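Local structure of Endonuclease/exonuclease/phosphatase (Beutenbergia cavernae DSM 12333, 4RUW) at residues T60-T65 with L94-R99; V75-I80 with P111-E116; H125-L130 with S180-T185; N147-M152 with A198-T203; P277-S282 with S319-V324. The protein is of unknown function but belongs to the endonuclease/exonuclease/phosphatase family, pairing a DNase I-like domain, which carries a zinc ion, with a C-terminal immunoglobulin-like domain. One frame throughout, in Å; residues are numbered along the deposited sequence. Where two conformers were deposited one is given.

How the contacts relate
All five contacts lie in the DNase I-like part, where two six-stranded sheets pack face to face. Contact 1 pairs strands 55-62 and 91-98 in the first sheet; contact 2, with its centre about 10 Å from contact 1's, joins helices 77-87 and 110-118, which cover that sheet. Contacts 3 and 4, centres about 8 Å apart, span the two sheets, and their segments alternate along the chain, as do those of contacts 1 and 2. Contact 5 comes last in sequence and brings together two loops, the second leading into strand 324-330 beside strand 55-62. Contact 1 is bonded to contact 4 through N95 and N149, and to contact 5 through N62 and S319, linking sheet, sandwich and loops.

Contact 1: residues T60-T65 with L94-R99; sequences TWNIHT and LNEVHR. With ZN (zinc ion), chain B.
T65 lays its methyl group over one face of the H98 imidazole: CG2 sits 3.5 Å from the ring centroid, a CH-pi contact displaced toward the rim at CD2. The same ring holds the zinc ion through ND1 at 2.0 Å, and D100, H107 and H137 complete the site. T65 is placed from two directions. Its N donates to E96 O (2.9 Å) in a bent bond, 134° at the hydrogen, while its OG1 donates to H64 O from above the carbonyl plane. One shell further back, N62 OD1 accepts from H64 N at 3.1 Å, an Asx turn that steers the chain out of strand 55-62. The other end of that amide is held by D235. Behind the turn the backbones pair as parallel strands, W61 opposite L94 and N62 opposite N95, within the beta-alpha-beta unit of strand 55-62, helix 77-87 and strand 91-98. N95 N reaches W61 O at 2.9 Å, and N95 O takes I63 N at 3.0 Å. I63 then packs across the step, CD1 on V97 CG2 and CG2 on L94 CD2 (3.8 Å). N95 OD1 shares a water with T60 OG1, and N95 ND2 bonds N149. The outcome is a zinc-binding imidazole backed on one face by hydrocarbon, with T65 held by one backbone bond to E96 O at the corner of strand 91-98 and by its own hydroxyl on H64 O.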
# COMPACT_ATOMS: atom_id res chain seq x y z
N THR A 60 7.39 -4.37 -2.78
CA THR A 60 7.52 -4.16 -1.34
C THR A 60 7.59 -5.51 -0.63
O THR A 60 6.92 -6.46 -1.03
CB THR A 60 6.37 -3.28 -0.75
OG1 THR A 60 6.68 -2.93 0.61
CG2 THR A 60 5.03 -3.99 -0.79
N TRP A 61 8.40 -5.59 0.42
CA TRP A 61 8.58 -6.85 1.11
C TRP A 61 9.03 -6.65 2.54
O TRP A 61 10.05 -6.02 2.80
CB TRP A 61 9.63 -7.69 0.39
CG TRP A 61 9.62 -9.16 0.68
CD1 TRP A 61 8.70 -9.87 1.41
CD2 TRP A 61 10.60 -10.12 0.25
NE1 TRP A 61 9.05 -11.21 1.44
CE2 TRP A 61 10.21 -11.38 0.73
CE3 TRP A 61 11.77 -10.03 -0.51
CZ2 TRP A 61 10.94 -12.54 0.47
CZ3 TRP A 61 12.50 -11.17 -0.76
CH2 TRP A 61 12.08 -12.41 -0.27
N ASN A 62 8.28 -7.23 3.47
CA ASN A 62 8.72 -7.35 4.85
C ASN A 62 9.57 -8.61 4.91
O ASN A 62 9.05 -9.72 4.75
CB ASN A 62 7.51 -7.43 5.78
CG ASN A 62 7.90 -7.58 7.24
OD1 ASN A 62 8.93 -8.17 7.57
ND2 ASN A 62 7.06 -7.06 8.13
N ILE A 63 10.88 -8.44 5.10
CA ILE A 63 11.81 -9.56 4.97
C ILE A 63 12.10 -10.29 6.27
O ILE A 63 12.91 -11.22 6.27
CB ILE A 63 13.14 -9.13 4.31
CG1 ILE A 63 13.96 -8.20 5.22
CG2 ILE A 63 12.89 -8.51 2.94
CD1 ILE A 63 15.43 -8.07 4.81
N HIS A 64 11.48 -9.87 7.38
CA HIS A 64 11.65 -10.57 8.66
C HIS A 64 13.14 -10.74 9.01
O HIS A 64 13.58 -11.82 9.42
CB HIS A 64 10.94 -11.93 8.61
CG HIS A 64 10.81 -12.60 9.94
ND1 HIS A 64 11.42 -13.80 10.24
CD2 HIS A 64 10.11 -12.25 11.05
CE1 HIS A 64 11.12 -14.15 11.48
NE2 HIS A 64 10.33 -13.22 11.99
N THR A 65 13.91 -9.66 8.87
CA THR A 65 15.37 -9.68 9.10
C THR A 65 16.10 -10.82 8.39
O THR A 65 17.14 -11.29 8.86
CB THR A 65 15.74 -9.65 10.61
OG1 THR A 65 15.21 -10.78 11.30
CG2 THR A 65 15.22 -8.39 11.25
N LEU A 94 11.80 -2.36 1.47
CA LEU A 94 11.96 -3.46 2.41
C LEU A 94 11.64 -3.01 3.83
O LEU A 94 12.06 -1.93 4.26
CB LEU A 94 13.38 -4.00 2.38
CG LEU A 94 13.88 -4.48 1.01
CD1 LEU A 94 15.35 -4.90 1.09
CD2 LEU A 94 13.02 -5.60 0.46
N ASN A 95 10.88 -3.84 4.55
CA ASN A 95 10.63 -3.64 5.97
C ASN A 95 11.39 -4.69 6.78
O ASN A 95 11.70 -5.78 6.25
CB ASN A 95 9.14 -3.76 6.32
CG ASN A 95 8.25 -2.85 5.48
OD1 ASN A 95 7.20 -3.28 5.01
ND2 ASN A 95 8.62 -1.58 5.35
N GLU A 96 11.67 -4.39 8.04
CA GLU A 96 12.33 -5.31 8.96
C GLU A 96 13.75 -5.65 8.51
O GLU A 96 14.14 -6.82 8.43
CB GLU A 96 11.50 -6.57 9.18
CG GLU A 96 10.22 -6.31 9.95
CD GLU A 96 10.48 -5.78 11.35
OE1 GLU A 96 11.10 -6.51 12.15
OE2 GLU A 96 10.08 -4.63 11.64
N VAL A 97 14.52 -4.61 8.23
CA VAL A 97 15.92 -4.74 7.90
C VAL A 97 16.71 -4.18 9.09
O VAL A 97 16.51 -3.03 9.47
CB VAL A 97 16.28 -3.94 6.62
CG1 VAL A 97 17.74 -4.19 6.24
CG2 VAL A 97 15.35 -4.28 5.47
N HIS A 98 17.56 -5.01 9.70
CA HIS A 98 18.31 -4.57 10.87
C HIS A 98 19.70 -4.08 10.52
O HIS A 98 20.32 -4.53 9.55
CB HIS A 98 18.41 -5.67 11.94
CG HIS A 98 17.17 -5.79 12.78
ND1 HIS A 98 17.18 -6.44 14.00
CD2 HIS A 98 15.91 -5.35 12.57
CE1 HIS A 98 15.95 -6.38 14.51
NE2 HIS A 98 15.17 -5.74 13.66
N ARG A 99 20.19 -3.15 11.33
CA ARG A 99 21.57 -2.76 11.27
C ARG A 99 22.07 -2.80 12.71
O ARG A 99 21.83 -1.87 13.49
CB ARG A 99 21.72 -1.37 10.64
CG ARG A 99 23.16 -0.92 10.50
CD ARG A 99 23.34 0.01 9.32
NE ARG A 99 22.83 1.36 9.58
CZ ARG A 99 22.78 2.31 8.66
NH1 ARG A 99 23.20 2.07 7.42
NH2 ARG A 99 22.30 3.51 8.96
ZN ZN B . 18.72 -7.41 14.80
O HOH W 1 6.10 -4.65 2.74

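Contact 2: residues V75-I80 with P111-E116; sequences VDEPRI and PARLAE
E77, P78 and I80, all in the first turn of helix 77-87, pack against R113 and L114 of helix 110-118. Both helices lie on the same face of the first sheet of the DNase I-like sandwich, where L114 also touches L94. D76 starts the run as N-cap: its OD1 accepts from R79 N at 3.3 Å, met from above the carboxylate plane. E77 follows and faces the other helix, its CB 3.7 Å from R113 CG and also touching L114 CD2. Although the charges are opposite, E77 OE1 stays 4.7 Å from R113 NE, so the two meet through their aliphatic parts; E77 OE2 bonds Q110 instead. The R113 chain, with CG anti to the backbone N (chi1 179°), bends at chi2 (55°) and carries on past P78, whose CG lies 3.8 Å from R113 NH2. There R113 NH1 forms a salt bridge with E116 OE1 at 2.8 Å, which keeps the guanidinium paired within its own helix. I80 comes last; its CD1 leads away from the other helix, while its CG2, which also touches I63, meets L114 CD2 at 4.0 Å.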
# COMPACT_ATOMS: atom_id res chain seq x y z
N VAL A 75 20.40 -16.31 9.64
CA VAL A 75 20.21 -15.05 8.94
C VAL A 75 20.66 -15.23 7.49
O VAL A 75 21.83 -15.54 7.25
CB VAL A 75 21.00 -13.92 9.62
CG1 VAL A 75 20.73 -12.60 8.93
CG2 VAL A 75 20.65 -13.84 11.10
N ASP A 76 19.75 -15.03 6.54
CA ASP A 76 19.97 -15.50 5.17
C ASP A 76 19.66 -14.41 4.13
O ASP A 76 18.72 -14.53 3.33
CB ASP A 76 19.12 -16.75 4.93
CG ASP A 76 19.53 -17.54 3.69
OD1 ASP A 76 20.31 -17.05 2.85
OD2 ASP A 76 19.04 -18.68 3.55
N GLU A 77 20.46 -13.35 4.13
CA GLU A 77 20.31 -12.32 3.12
C GLU A 77 20.36 -12.83 1.67
O GLU A 77 19.66 -12.30 0.82
CB GLU A 77 21.32 -11.19 3.33
CG GLU A 77 21.11 -10.39 4.61
CD GLU A 77 21.89 -10.90 5.80
OE1 GLU A 77 22.42 -12.02 5.72
OE2 GLU A 77 21.98 -10.16 6.81
N PRO A 78 21.19 -13.85 1.36
CA PRO A 78 21.21 -14.29 -0.04
C PRO A 78 19.88 -14.79 -0.56
O PRO A 78 19.55 -14.62 -1.72
CB PRO A 78 22.24 -15.42 -0.04
CG PRO A 78 23.18 -15.04 1.04
CD PRO A 78 22.31 -14.44 2.12
N ARG A 79 19.10 -15.41 0.29
CA ARG A 79 17.81 -15.93 -0.09
C ARG A 79 16.85 -14.76 -0.43
O ARG A 79 16.16 -14.79 -1.38
CB ARG A 79 17.31 -16.78 1.04
CG ARG A 79 16.35 -17.80 0.65
CD ARG A 79 16.11 -18.78 1.76
NE ARG A 79 14.90 -19.48 1.45
CZ ARG A 79 14.27 -20.28 2.27
NH1 ARG A 79 14.72 -20.51 3.48
NH2 ARG A 79 13.19 -20.86 1.89
N ILE A 80 16.89 -13.70 0.37
CA ILE A 80 16.14 -12.49 0.11
C ILE A 80 16.60 -11.85 -1.21
O ILE A 80 15.79 -11.49 -2.07
CB ILE A 80 16.30 -11.49 1.28
CG1 ILE A 80 15.75 -12.07 2.60
CG2 ILE A 80 15.67 -10.13 0.95
CD1 ILE A 80 14.31 -12.51 2.55
N PRO A 111 21.68 -3.85 5.68
CA PRO A 111 21.67 -3.04 4.45
C PRO A 111 22.96 -3.18 3.65
O PRO A 111 22.90 -3.27 2.42
CB PRO A 111 21.51 -1.61 4.99
CG PRO A 111 20.82 -1.78 6.29
CD PRO A 111 21.38 -3.04 6.87
N ALA A 112 24.11 -3.23 4.32
CA ALA A 112 25.37 -3.38 3.61
C ALA A 112 25.46 -4.74 2.93
O ALA A 112 25.96 -4.85 1.81
CB ALA A 112 26.53 -3.18 4.55
N ARG A 113 24.96 -5.78 3.60
CA ARG A 113 25.02 -7.11 3.02
C ARG A 113 24.09 -7.24 1.80
O ARG A 113 24.46 -7.80 0.77
CB ARG A 113 24.68 -8.16 4.09
CG ARG A 113 24.68 -9.59 3.59
CD ARG A 113 25.97 -9.98 2.91
NE ARG A 113 25.98 -11.42 2.65
CZ ARG A 113 26.66 -12.02 1.68
NH1 ARG A 113 27.42 -11.30 0.85
NH2 ARG A 113 26.56 -13.33 1.52
N LEU A 114 22.88 -6.69 1.92
CA LEU A 114 21.96 -6.71 0.79
C LEU A 114 22.52 -5.91 -0.39
O LEU A 114 22.42 -6.33 -1.54
CB LEU A 114 20.57 -6.21 1.20
CG LEU A 114 19.80 -7.15 2.12
CD1 LEU A 114 18.64 -6.40 2.78
CD2 LEU A 114 19.29 -8.35 1.31
N ALA A 115 23.13 -4.76 -0.10
CA ALA A 115 23.75 -3.96 -1.15
C ALA A 115 24.88 -4.73 -1.84
O ALA A 115 25.01 -4.68 -3.06
CB ALA A 115 24.28 -2.66 -0.58
N GLU A 116 25.68 -5.46 -1.07
CA GLU A 116 26.75 -6.25 -1.65
C GLU A 116 26.19 -7.33 -2.58
O GLU A 116 26.69 -7.54 -3.68
CB GLU A 116 27.58 -6.89 -0.53
CG GLU A 116 28.69 -7.79 -1.03
CD GLU A 116 29.50 -8.36 0.11
OE1 GLU A 116 28.91 -8.93 1.06
OE2 GLU A 116 30.74 -8.21 0.06

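Contact 3: residues H125-L130 with S180-T185; sequences HTWFGL and SLLTVT
L182 and S180 reach across from the second sheet to W127, G129 and L130 of the first. The fold is a beta sandwich: strand 125-133 forms one edge of its own sheet, strand 179-188 is second from the edge of the other, and the two short segments run with their directions 154° apart. The pair is stacked face to face, so the strands share no backbone hydrogen bonds with each other. Those go to in-sheet neighbours instead, W127 with V151 and G129 with N149 on one side, L182 with A198 on the other.

The apolar part rests on L182. Its CG is anti to the backbone N (chi1 169°), and its two methyls divide the work. CD1 comes 3.6 Å from W127 CD1, the two side chains crossing at about a right angle, and CD2 settles on the backbone, 3.7 Å from W127 O and 3.9 Å from G129 N. G129 has no side chain to stand in the way, and G129 CA lies 5.5 Å from L182 CA.

Polar contacts take over at S180. Its OG lies between the backbone N and the carbonyl carbon (chi1 69°). From there the hydroxyl OG donates to L130 O at 2.8 Å, arriving from above that carbonyl's plane. The S180 carbonyl is taken up within its own sheet by T199 OG1. A bridging water adds a second link, donating to G129 O at 2.9 Å and to S180 OG at 2.8 Å.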
# COMPACT_ATOMS: atom_id res chain seq x y z
N HIS A 125 21.77 2.05 -5.51
CA HIS A 125 21.25 3.21 -4.79
C HIS A 125 20.37 2.69 -3.66
O HIS A 125 19.31 2.12 -3.90
CB HIS A 125 20.46 4.10 -5.74
CG HIS A 125 21.22 4.45 -6.97
ND1 HIS A 125 22.26 5.34 -6.98
CD2 HIS A 125 21.11 3.99 -8.25
CE1 HIS A 125 22.76 5.43 -8.20
NE2 HIS A 125 22.07 4.62 -8.99
N THR A 126 20.84 2.86 -2.43
CA THR A 126 20.15 2.31 -1.27
C THR A 126 20.05 3.35 -0.17
O THR A 126 20.96 4.16 0.02
CB THR A 126 20.90 1.09 -0.70
OG1 THR A 126 22.17 1.51 -0.19
CG2 THR A 126 21.08 0.02 -1.76
N TRP A 127 18.95 3.32 0.57
CA TRP A 127 18.79 4.20 1.72
C TRP A 127 18.14 3.45 2.87
O TRP A 127 17.14 2.77 2.68
CB TRP A 127 17.95 5.43 1.38
CG TRP A 127 18.22 6.54 2.34
CD1 TRP A 127 17.71 6.68 3.60
CD2 TRP A 127 19.12 7.64 2.14
NE1 TRP A 127 18.22 7.80 4.19
CE2 TRP A 127 19.08 8.42 3.32
CE3 TRP A 127 19.93 8.05 1.09
CZ2 TRP A 127 19.84 9.58 3.47
CZ3 TRP A 127 20.68 9.20 1.23
CH2 TRP A 127 20.63 9.96 2.41
N PHE A 128 18.71 3.59 4.06
CA PHE A 128 18.19 2.98 5.28
C PHE A 128 17.54 4.08 6.13
O PHE A 128 18.19 5.07 6.48
CB PHE A 128 19.34 2.33 6.04
CG PHE A 128 18.99 1.77 7.40
CD1 PHE A 128 18.53 0.47 7.53
CD2 PHE A 128 19.18 2.52 8.55
CE1 PHE A 128 18.25 -0.07 8.78
CE2 PHE A 128 18.89 1.99 9.81
CZ PHE A 128 18.43 0.69 9.92
N GLY A 129 16.26 3.90 6.45
CA GLY A 129 15.54 4.86 7.26
C GLY A 129 15.25 4.26 8.62
O GLY A 129 14.38 3.40 8.76
N LEU A 130 15.99 4.71 9.63
CA LEU A 130 15.87 4.19 10.98
C LEU A 130 14.45 4.28 11.53
O LEU A 130 13.81 5.32 11.42
CB LEU A 130 16.82 4.98 11.88
CG LEU A 130 16.82 4.64 13.36
CD1 LEU A 130 17.39 3.26 13.58
CD2 LEU A 130 17.63 5.69 14.12
N SER A 180 8.66 4.57 11.56
CA SER A 180 8.93 5.81 10.84
C SER A 180 8.60 5.69 9.36
O SER A 180 8.38 4.58 8.85
CB SER A 180 10.39 6.26 11.01
OG SER A 180 11.27 5.37 10.34
N LEU A 181 8.58 6.83 8.69
CA LEU A 181 8.36 6.93 7.25
C LEU A 181 9.67 7.37 6.60
O LEU A 181 10.30 8.32 7.08
CB LEU A 181 7.28 7.96 6.98
CG LEU A 181 7.14 8.46 5.55
CD1 LEU A 181 6.60 7.37 4.65
CD2 LEU A 181 6.26 9.70 5.50
N LEU A 182 10.07 6.68 5.54
CA LEU A 182 11.23 7.05 4.74
C LEU A 182 10.76 7.54 3.38
O LEU A 182 10.00 6.85 2.70
CB LEU A 182 12.16 5.85 4.56
CG LEU A 182 13.29 6.02 3.54
CD1 LEU A 182 14.20 7.18 3.93
CD2 LEU A 182 14.07 4.73 3.39
N THR A 183 11.19 8.73 2.98
CA THR A 183 10.83 9.27 1.68
C THR A 183 12.09 9.60 0.89
O THR A 183 13.00 10.25 1.40
CB THR A 183 9.97 10.55 1.83
OG1 THR A 183 8.76 10.21 2.54
CG2 THR A 183 9.62 11.14 0.47
N VAL A 184 12.13 9.15 -0.36
CA VAL A 184 13.23 9.47 -1.25
C VAL A 184 12.72 9.56 -2.68
O VAL A 184 11.80 8.85 -3.05
CB VAL A 184 14.38 8.44 -1.12
CG1 VAL A 184 13.96 7.06 -1.63
CG2 VAL A 184 15.65 8.95 -1.80
N THR A 185 13.29 10.46 -3.46
CA THR A 185 12.91 10.60 -4.85
C THR A 185 13.87 9.81 -5.73
O THR A 185 15.10 9.92 -5.57
CB THR A 185 12.91 12.07 -5.27
OG1 THR A 185 11.94 12.77 -4.48
CG2 THR A 185 12.56 12.22 -6.74
O HOH W 2 11.83 4.44 7.75

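Contact 4: residues N147-M152 with A198-T203; sequences NGNVVM and ATHLST
A198 and V151 begin the contact with a small hydrocarbon touch, A198 CB against V151 CG2 at 3.9 Å. V151 also meets L182 and V184 on strand 179-188, which lies beside A198's strand in the facing sheet, so A198 joins a larger apolar patch. At T199 the character changes. Its own side chain points away, where OG1 bonds S180 O, and what it offers here is backbone: the N149 amide packs on it, ND2 lying 3.8 Å from T199 CA, and T199 O receives a weak hydrogen bond from N95 ND2. This is the interior between the two sheets of the beta sandwich. Strand 146-153 belongs to one sheet and strand 192-200 to the other, and the short segments run 150° apart, facing each other with no direct hydrogen bond between them. H200 follows, and two waters do the bonding. N149 CG is anti to the carbonyl carbon (chi1 -60°), and its OD1 reaches 3.5 Å from H200 CB; the amide and imidazole planes stand 51° apart. Water 3 sits in the plane of the H200 ring at its edge, 2.8 Å from H200 ND1. That water donates at 2.8 Å to N149 OD1, which N95 also reaches, and accepts from N147 ND2 at 3.1 Å, tying three buried polar side chains together. Water 4 serves the other end of the same amide, accepting from N149 ND2 at 3.2 Å and donating at 2.8 Å to the O atom of H200, whose side chain also touches D235 and N237.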
# COMPACT_ATOMS: atom_id res chain seq x y z
N ASN A 147 16.41 -1.17 13.73
CA ASN A 147 15.58 -1.58 12.62
C ASN A 147 15.36 -0.40 11.69
O ASN A 147 15.29 0.75 12.14
CB ASN A 147 14.22 -2.09 13.11
CG ASN A 147 13.36 -2.58 11.97
OD1 ASN A 147 13.61 -3.63 11.41
ND2 ASN A 147 12.38 -1.77 11.57
N GLY A 148 15.24 -0.69 10.40
CA GLY A 148 14.89 0.33 9.44
C GLY A 148 13.99 -0.17 8.33
O GLY A 148 13.83 -1.38 8.12
N ASN A 149 13.38 0.79 7.63
CA ASN A 149 12.82 0.56 6.31
C ASN A 149 13.89 0.93 5.29
O ASN A 149 14.67 1.85 5.52
CB ASN A 149 11.58 1.41 6.12
CG ASN A 149 10.51 1.07 7.13
OD1 ASN A 149 10.16 -0.10 7.29
ND2 ASN A 149 10.01 2.08 7.83
N VAL A 150 13.95 0.19 4.18
CA VAL A 150 14.98 0.41 3.18
C VAL A 150 14.36 0.63 1.81
O VAL A 150 13.36 -0.01 1.48
CB VAL A 150 15.97 -0.79 3.14
CG1 VAL A 150 16.84 -0.77 1.89
CG2 VAL A 150 16.81 -0.83 4.41
N VAL A 151 14.92 1.56 1.05
CA VAL A 151 14.63 1.67 -0.37
C VAL A 151 15.89 1.29 -1.13
O VAL A 151 16.96 1.83 -0.86
CB VAL A 151 14.18 3.09 -0.78
CG1 VAL A 151 14.05 3.20 -2.31
CG2 VAL A 151 12.86 3.44 -0.10
N MSE A 152 15.76 0.35 -2.06
CA MSE A 152 16.84 0.00 -2.98
C MSE A 152 16.35 0.25 -4.40
O MSE A 152 15.21 -0.04 -4.73
CB MSE A 152 17.28 -1.46 -2.84
CG MSE A 152 17.73 -1.85 -1.43
SE MSE A 152 18.38 -3.69 -1.27
CE MSE A 152 20.09 -3.48 -2.19
N ALA A 198 8.19 4.88 1.97
CA ALA A 198 8.35 3.53 2.51
C ALA A 198 8.02 3.56 3.99
O ALA A 198 8.59 4.36 4.74
CB ALA A 198 9.78 3.08 2.33
N THR A 199 7.12 2.69 4.45
CA THR A 199 6.84 2.66 5.87
C THR A 199 6.37 1.29 6.34
O THR A 199 6.29 0.33 5.56
CB THR A 199 5.84 3.79 6.27
OG1 THR A 199 5.86 3.98 7.69
CG2 THR A 199 4.43 3.46 5.84
N HIS A 200 6.08 1.22 7.64
CA HIS A 200 5.69 0.00 8.33
C HIS A 200 5.00 0.52 9.60
O HIS A 200 5.61 1.23 10.40
CB HIS A 200 6.96 -0.81 8.65
CG HIS A 200 6.72 -2.12 9.33
ND1 HIS A 200 7.76 -2.97 9.65
CD2 HIS A 200 5.59 -2.73 9.76
CE1 HIS A 200 7.27 -4.04 10.25
NE2 HIS A 200 5.97 -3.92 10.34
N LEU A 201 3.70 0.24 9.74
CA LEU A 201 2.94 0.77 10.86
C LEU A 201 2.86 -0.22 12.02
O LEU A 201 3.20 -1.40 11.84
CB LEU A 201 1.52 1.15 10.42
CG LEU A 201 1.42 2.11 9.23
CD1 LEU A 201 -0.03 2.46 8.99
CD2 LEU A 201 2.28 3.35 9.41
N SER A 202 2.39 0.23 13.18
CA SER A 202 2.20 -0.68 14.30
C SER A 202 1.24 -1.81 13.95
O SER A 202 0.39 -1.67 13.07
CB SER A 202 1.62 0.07 15.49
OG SER A 202 2.54 0.99 16.04
N THR A 203 1.37 -2.91 14.66
CA THR A 203 0.42 -4.01 14.57
C THR A 203 -0.86 -3.64 15.30
O THR A 203 -0.83 -2.85 16.24
CB THR A 203 0.98 -5.28 15.21
OG1 THR A 203 1.18 -5.05 16.61
CG2 THR A 203 2.29 -5.67 14.55
O HOH W 3 10.37 -2.04 9.29
O HOH W 4 8.30 1.83 10.47

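Contact 5: residues P277-S282 with S319-V324; sequences PTMTAS and SDHLGV
Two loops of the DNase I-like domain meet here: 277-282, and 319-324 with the Ser-Asp-His sequence familiar from this fold. The backbones form a single bridge at M279 and H321. T278 O takes L322 N at 2.8 Å, and D320 O takes T280 N at 2.9 Å, both donors coming from above the carbonyl plane. T280 adds a side-chain bond, OG1 donating to S319 O at 2.8 Å. Beside these bonds, the selenomethionine M279, bent at chi2 and chi3, runs side by side with H321, and its SE lies over one face of the imidazole, 3.6 Å from the centroid and 22° off the normal. H321 ND1 bonds D296, whose OD1 also takes up T278 OG1. The second loop is braced as well: S319 OG accepts from H321 N at 3.2 Å, an ST turn, and bonds N62 O of strand 55-62. T278 CG2 meets V324 CG2 at 3.6 Å; L322 CD1 lies 3.6 Å from P277 O, a buried carbonyl with no polar partner in the model. A water that accepts from A281 N donates to D320 O. The H321 backbone is thus held by S319 OG and by W61 NE1, with bridge bonds at D320 and L322 on either side in sequence; the bond between ND1 and D296 probably sets the ring's orientation, while the selenium covers one face.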
# COMPACT_ATOMS: atom_id res chain seq x y z
N PRO A 277 -3.20 -12.50 -0.23
CA PRO A 277 -2.79 -12.26 1.15
C PRO A 277 -1.26 -12.21 1.19
O PRO A 277 -0.60 -12.81 0.34
CB PRO A 277 -3.32 -13.49 1.90
CG PRO A 277 -3.32 -14.57 0.86
CD PRO A 277 -3.68 -13.88 -0.43
N THR A 278 -0.71 -11.49 2.15
CA THR A 278 0.72 -11.22 2.16
C THR A 278 1.42 -11.82 3.36
O THR A 278 2.62 -11.66 3.53
CB THR A 278 1.02 -9.72 2.00
OG1 THR A 278 0.43 -9.00 3.09
CG2 THR A 278 0.46 -9.21 0.68
N MSE A 279 0.65 -12.50 4.21
CA MSE A 279 1.24 -13.37 5.22
C MSE A 279 1.49 -14.71 4.56
O MSE A 279 0.55 -15.33 4.06
CB MSE A 279 0.28 -13.55 6.39
CG MSE A 279 -0.04 -12.28 7.15
SE MSE A 279 1.58 -11.38 7.76
CE MSE A 279 2.36 -12.83 8.81
N THR A 280 2.74 -15.15 4.54
CA THR A 280 3.12 -16.38 3.86
C THR A 280 2.24 -17.56 4.25
O THR A 280 1.76 -18.30 3.40
CB THR A 280 4.59 -16.70 4.13
OG1 THR A 280 5.37 -15.59 3.69
CG2 THR A 280 5.02 -17.96 3.40
N ALA A 281 1.99 -17.68 5.55
CA ALA A 281 1.22 -18.80 6.07
C ALA A 281 -0.25 -18.78 5.63
O ALA A 281 -0.92 -19.80 5.69
CB ALA A 281 1.32 -18.85 7.58
N SER A 282 -0.74 -17.62 5.19
CA SER A 282 -2.12 -17.52 4.74
C SER A 282 -2.31 -17.86 3.27
O SER A 282 -3.42 -18.12 2.82
CB SER A 282 -2.67 -16.12 5.00
OG SER A 282 -2.87 -15.90 6.38
N SER A 319 10.56 -15.60 3.80
CA SER A 319 10.12 -14.67 4.84
C SER A 319 8.72 -15.07 5.30
O SER A 319 8.04 -15.83 4.62
CB SER A 319 10.09 -13.24 4.32
OG SER A 319 9.49 -12.37 5.28
N ASP A 320 8.29 -14.56 6.45
CA ASP A 320 6.91 -14.80 6.88
C ASP A 320 5.89 -13.87 6.21
O ASP A 320 4.69 -14.02 6.43
CB ASP A 320 6.78 -14.82 8.41
CG ASP A 320 7.07 -13.48 9.06
OD1 ASP A 320 7.55 -12.54 8.38
OD2 ASP A 320 6.83 -13.37 10.27
N HIS A 321 6.37 -12.93 5.39
CA HIS A 321 5.50 -12.19 4.47
C HIS A 321 5.90 -12.52 3.05
O HIS A 321 7.06 -12.86 2.79
CB HIS A 321 5.66 -10.67 4.64
CG HIS A 321 5.07 -10.12 5.90
ND1 HIS A 321 4.06 -9.18 5.90
CD2 HIS A 321 5.38 -10.35 7.20
CE1 HIS A 321 3.75 -8.87 7.15
NE2 HIS A 321 4.54 -9.57 7.95
N LEU A 322 4.95 -12.37 2.13
CA LEU A 322 5.22 -12.46 0.71
C LEU A 322 5.54 -11.08 0.14
O LEU A 322 4.94 -10.08 0.53
CB LEU A 322 4.01 -13.01 -0.04
CG LEU A 322 3.55 -14.42 0.35
CD1 LEU A 322 2.31 -14.78 -0.45
CD2 LEU A 322 4.65 -15.46 0.15
N GLY A 323 6.47 -11.04 -0.80
CA GLY A 323 6.72 -9.82 -1.54
C GLY A 323 5.55 -9.50 -2.47
O GLY A 323 4.91 -10.41 -3.00
N VAL A 324 5.27 -8.22 -2.65
CA VAL A 324 4.22 -7.77 -3.57
C VAL A 324 4.93 -7.04 -4.70
O VAL A 324 5.71 -6.11 -4.46
CB VAL A 324 3.22 -6.82 -2.87
CG1 VAL A 324 2.19 -6.29 -3.86
CG2 VAL A 324 2.55 -7.51 -1.69
O HOH W 5 3.34 -16.15 7.60